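Local coordinates for conserved domain protein (Streptococcus pneumoniae, PDB 4IAJ), which is of unknown function but belongs to the DUF4649 family of small conserved bacterial domains and packs against copies of itself in the crystal, at the interface of chains A and B and the interface of chains A and C. Coordinates in Å, arbitrary orientation; residue numbers count along the deposited sequence, not the author numbering. Chains: chain A/B/C, Conserved domain protein.

Contact 1 and contact 2 both involve chain A but differ in kind, and the centres of their C-alpha atoms lie about 18 Å apart. Contact 1 joins helices 26-35 and 65-71 of chains A and B around a two-fold axis and is apolar. Contact 2 sets the loop 59-61 of chain A against a loop and the start of strand 18-23 of chain C, and is polar and partly water-mediated. They share no residue, yet loop 59-61 leads through the 3-10 helix 62-64 into helix 65-71, which links the two surfaces along the chain. Either pairing may be a crystal contact.

Contact 1: the interface of chains A and B. Residues chain A 30, 33, 66-67, 70; chain B 30, 33, 66-67, 70.
A two-fold symmetric, helix-to-helix apolar interface joins chains A and B here, with A:Phe66, A:Phe67 and A:Met70 meeting B:Phe66, B:Phe67 and B:Met70; it may hold a dimer within the deposited assembly. Near the middle the two Phe66 side chains run antiparallel, rim to rim, CE2 of A:Phe66 lying 3.8 Å from CE2 of B:Phe66. In both copies CG is anti to the backbone N (chi1 -177° in A:Phe66), which sends the ring from helix 65-71 toward the partner. Each Phe67 lies aslant to the opposite Phe66. Within chain A, CD2 of A:Phe66 sits over the centre of the A:Phe67 ring; on the same side B:Phe66 reaches its rim, CE2 coming to 3.9 Å from CE1 of A:Phe67. CG of B:Gln33 backs the rim of one face of B:Phe66.

Met70 and Glu30 depart from exact symmetry. CG is anti to the carbonyl carbon in A:Met70 (chi1 -82°) and A:Glu30, but anti to the backbone N in B:Met70 and B:Glu30. The Met70 side chains lie nearly perpendicular, their SE atoms 4.1 Å apart. CE of A:Met70 meets CZ of B:Phe66 end on at 3.7 Å and CD of B:Glu30 at 3.6 Å. In the twin, SE of B:Met70 touches CZ of A:Phe66 (3.8 Å), while its methyl CE approaches carboxylate oxygen OE2 of A:Glu30 to 3.3 Å.

Contact 2: the interface of chains A and C. Residues chain A 59-61; chain C 15, 17, 19.
In this DUF4649-family protein, loop residues A:His59 and A:Gly60 meet C:Ser15, C:Asn17 and C:Arg19, the last from strand 18-23 of chain C. The patch hides 123 Å² and is part of a larger A-C interface without exact two-fold symmetry; the structure alone does not show whether this pairing is biological.

A direct hydrogen bond runs from the guanidinium of C:Arg19, whose NH2 donates to the backbone carbonyl O of A:His59 at 3.0 Å, although A:His59 is poorly ordered. The acceptor lies in the guanidinium plane, and the donor stands 25° from the plane of the carbonyl. The same edge of the guanidinium faces the carbonyl carbon of A:His59 and CA of A:Gly60. C:Arg19 bends at chi2 (-65°) and then runs on extended, carrying its tip across to chain A; CB of C:Asn17 covers part of one guanidinium face and probably helps to steady it.

Water 1 makes a second bridge. It pairs with NH2 of C:Arg19 at 2.9 Å and with the backbone N of A:Thr61 at 3.0 Å; a further approach to hydroxyl OG1 of A:Thr61 is weak. One guanidinium nitrogen therefore reaches two points of the chain A backbone, one directly and one through solvent.

Within chain C, the amide ND2 of C:Asn17 donates an almost straight hydrogen bond (171° at H) to the hydroxyl OG of C:Ser15 at 2.8 Å. OG lies in the amide plane, and the bond probably helps to orient both side chains beside chain A.

Van der Waals contacts also form. OG of C:Ser15 lies 3.2 Å from CA of A:Gly60, and CB of C:Ser15 packs on the same glycine backbone. The amide tip of C:Asn17 faces CB of A:His59, with ND2 of C:Asn17 3.9 Å from that CB and OD1 almost as near.

Contact 1: the interface of chains A and B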
loop_
_atom_site.group_PDB
_atom_site.type_symbol
_atom_site.label_atom_id
_atom_site.label_comp_id
_atom_site.label_asym_id
_atom_site.label_seq_id
_atom_site.Cartn_x
_atom_site.Cartn_y
_atom_site.Cartn_z
ATOM N N GLU A 30 -6.032 15.530 14.107
ATOM C CA GLU A 30 -6.823 15.397 12.884
ATOM C C GLU A 30 -6.003 15.616 11.609
ATOM O O GLU A 30 -6.127 14.855 10.649
ATOM C CB GLU A 30 -7.993 16.396 12.857
ATOM C CG GLU A 30 -9.060 16.216 13.921
ATOM C CD GLU A 30 -10.229 17.186 13.722
ATOM O OE1 GLU A 30 -9.981 18.406 13.595
ATOM O OE2 GLU A 30 -11.390 16.729 13.663
ATOM N N GLN A 33 -3.986 12.591 10.804
ATOM C CA GLN A 33 -4.794 11.526 10.211
ATOM C C GLN A 33 -5.180 11.831 8.753
ATOM O O GLN A 33 -5.342 10.915 7.958
ATOM C CB GLN A 33 -6.043 11.274 11.065
ATOM C CG GLN A 33 -5.737 10.795 12.479
ATOM C CD GLN A 33 -5.373 9.318 12.555
ATOM O OE1 GLN A 33 -6.122 8.463 12.118
ATOM N NE2 GLN A 33 -4.235 9.024 13.134
ATOM N N PHE A 66 -8.831 7.542 16.064
ATOM C CA PHE A 66 -9.525 8.667 15.413
ATOM C C PHE A 66 -11.028 8.495 15.451
ATOM O O PHE A 66 -11.759 9.405 15.828
ATOM C CB PHE A 66 -9.047 8.800 13.956
ATOM C CG PHE A 66 -9.637 9.958 13.219
ATOM C CD1 PHE A 66 -9.522 11.248 13.720
ATOM C CD2 PHE A 66 -10.266 9.767 12.005
ATOM C CE1 PHE A 66 -10.044 12.323 13.027
ATOM C CE2 PHE A 66 -10.799 10.843 11.303
ATOM C CZ PHE A 66 -10.685 12.119 11.817
ATOM N N PHE A 67 -11.489 7.310 15.084
ATOM C CA PHE A 67 -12.923 7.030 15.069
ATOM C C PHE A 67 -13.517 6.903 16.476
ATOM O O PHE A 67 -14.639 7.363 16.742
ATOM C CB PHE A 67 -13.201 5.778 14.236
ATOM C CG PHE A 67 -12.760 5.905 12.800
ATOM C CD1 PHE A 67 -13.611 6.451 11.844
ATOM C CD2 PHE A 67 -11.482 5.498 12.404
ATOM C CE1 PHE A 67 -13.202 6.579 10.519
ATOM C CE2 PHE A 67 -11.070 5.632 11.075
ATOM C CZ PHE A 67 -11.939 6.184 10.138
HETATM N N MSE A 70 -14.049 10.357 17.921
HETATM C CA MSE A 70 -15.162 11.042 17.250
HETATM C C MSE A 70 -16.493 10.575 17.740
HETATM O O MSE A 70 -17.456 11.327 17.673
HETATM C CB MSE A 70 -15.159 10.797 15.748
HETATM C CG MSE A 70 -14.181 11.760 15.122
HETATM SE SE MSE A 70 -14.338 11.748 13.165
HETATM C CE MSE A 70 -15.553 10.218 12.927
ATOM N N GLU B 30 -19.517 7.162 7.376
ATOM C CA GLU B 30 -18.441 7.098 8.351
ATOM C C GLU B 30 -17.971 5.658 8.495
ATOM O O GLU B 30 -16.790 5.399 8.423
ATOM C CB GLU B 30 -18.931 7.680 9.672
ATOM C CG GLU B 30 -17.905 7.820 10.775
ATOM C CD GLU B 30 -18.542 8.395 12.041
ATOM O OE1 GLU B 30 -19.122 9.504 11.970
ATOM O OE2 GLU B 30 -18.486 7.730 13.092
ATOM N N GLN B 33 -15.801 4.648 5.699
ATOM C CA GLN B 33 -14.448 5.202 5.784
ATOM C C GLN B 33 -13.593 4.376 6.731
ATOM O O GLN B 33 -12.414 4.169 6.473
ATOM C CB GLN B 33 -14.457 6.672 6.229
ATOM C CG GLN B 33 -15.086 7.618 5.213
ATOM C CD GLN B 33 -14.171 7.951 4.046
ATOM O OE1 GLN B 33 -13.127 8.557 4.229
ATOM N NE2 GLN B 33 -14.575 7.574 2.841
ATOM N N PHE B 66 -14.480 13.141 3.574
ATOM C CA PHE B 66 -14.743 12.866 4.983
ATOM C C PHE B 66 -14.334 14.033 5.861
ATOM O O PHE B 66 -15.134 14.493 6.671
ATOM C CB PHE B 66 -14.040 11.562 5.380
ATOM C CG PHE B 66 -14.350 11.080 6.775
ATOM C CD1 PHE B 66 -15.649 11.105 7.283
ATOM C CD2 PHE B 66 -13.345 10.544 7.552
ATOM C CE1 PHE B 66 -15.927 10.635 8.548
ATOM C CE2 PHE B 66 -13.617 10.064 8.829
ATOM C CZ PHE B 66 -14.907 10.116 9.325
ATOM N N PHE B 67 -13.126 14.573 5.669
ATOM C CA PHE B 67 -12.667 15.713 6.480
ATOM C C PHE B 67 -13.483 16.971 6.167
ATOM O O PHE B 67 -13.790 17.757 7.060
ATOM C CB PHE B 67 -11.151 15.928 6.325
ATOM C CG PHE B 67 -10.340 14.695 6.682
ATOM C CD1 PHE B 67 -9.948 14.466 7.984
ATOM C CD2 PHE B 67 -10.022 13.739 5.704
ATOM C CE1 PHE B 67 -9.219 13.336 8.320
ATOM C CE2 PHE B 67 -9.285 12.603 6.028
ATOM C CZ PHE B 67 -8.896 12.400 7.341
HETATM N N MSE B 70 -16.999 16.555 8.005
HETATM C CA MSE B 70 -16.802 16.600 9.468
HETATM C C MSE B 70 -16.710 18.012 9.990
HETATM O O MSE B 70 -17.040 18.266 11.146
HETATM C CB MSE B 70 -15.524 15.776 9.675
HETATM C CG MSE B 70 -15.010 15.491 11.070
HETATM SE SE MSE B 70 -13.205 14.795 10.680
HETATM C CE MSE B 70 -12.209 16.478 10.480
#

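Contact 2: the interface of chains A and C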
loop_
_atom_site.group_PDB
_atom_site.type_symbol
_atom_site.label_atom_id
_atom_site.label_comp_id
_atom_site.label_asym_id
_atom_site.label_seq_id
_atom_site.Cartn_x
_atom_site.Cartn_y
_atom_site.Cartn_z
ATOM N N HIS A 59 -9.043 0.331 24.489
ATOM C CA HIS A 59 -8.609 -0.976 24.041
ATOM C C HIS A 59 -8.729 -1.049 22.510
ATOM O O HIS A 59 -9.835 -1.156 21.953
ATOM C CB HIS A 59 -9.453 -2.060 24.703
ATOM C CG HIS A 59 -9.621 -1.863 26.177
ATOM N ND1 HIS A 59 -8.571 -1.961 27.064
ATOM C CD2 HIS A 59 -10.710 -1.538 26.914
ATOM C CE1 HIS A 59 -9.009 -1.721 28.287
ATOM N NE2 HIS A 59 -10.303 -1.463 28.224
ATOM N N GLY A 60 -7.602 -0.962 21.823
ATOM C CA GLY A 60 -7.646 -1.030 20.369
ATOM C C GLY A 60 -6.348 -0.666 19.726
ATOM O O GLY A 60 -5.335 -0.533 20.399
ATOM N N THR A 61 -6.393 -0.560 18.401
ATOM C CA THR A 61 -5.239 -0.229 17.604
ATOM C C THR A 61 -5.103 1.270 17.484
ATOM O O THR A 61 -6.069 2.025 17.693
ATOM C CB THR A 61 -5.358 -0.811 16.182
ATOM O OG1 THR A 61 -6.494 -0.220 15.522
ATOM C CG2 THR A 61 -5.482 -2.345 16.212
ATOM N N SER C 15 -4.955 -5.648 18.143
ATOM C CA SER C 15 -4.932 -5.400 19.591
ATOM C C SER C 15 -5.541 -6.549 20.374
ATOM O O SER C 15 -5.788 -6.413 21.578
ATOM C CB SER C 15 -5.660 -4.079 19.940
ATOM O OG SER C 15 -7.056 -4.133 19.689
ATOM N N ASN C 17 -8.557 -7.633 20.156
ATOM C CA ASN C 17 -9.950 -7.383 20.463
ATOM C C ASN C 17 -10.870 -7.918 19.367
ATOM O O ASN C 17 -10.564 -7.822 18.168
ATOM C CB ASN C 17 -10.204 -5.872 20.673
ATOM C CG ASN C 17 -9.661 -5.367 21.999
ATOM O OD1 ASN C 17 -10.252 -5.602 23.036
ATOM N ND2 ASN C 17 -8.535 -4.662 21.963
ATOM N N ARG C 19 -13.969 -7.767 17.026
ATOM C CA ARG C 19 -14.730 -6.751 16.312
ATOM C C ARG C 19 -15.759 -7.472 15.456
ATOM O O ARG C 19 -15.471 -8.549 14.929
ATOM C CB ARG C 19 -13.813 -5.923 15.407
ATOM C CG ARG C 19 -12.583 -5.352 16.093
ATOM C CD ARG C 19 -12.999 -4.341 17.158
ATOM N NE ARG C 19 -11.849 -3.735 17.818
ATOM C CZ ARG C 19 -11.875 -3.143 19.011
ATOM N NH1 ARG C 19 -12.997 -3.069 19.715
ATOM N NH2 ARG C 19 -10.755 -2.623 19.505
HETATM O O HOH W 1 -9.009 -1.586 17.426
#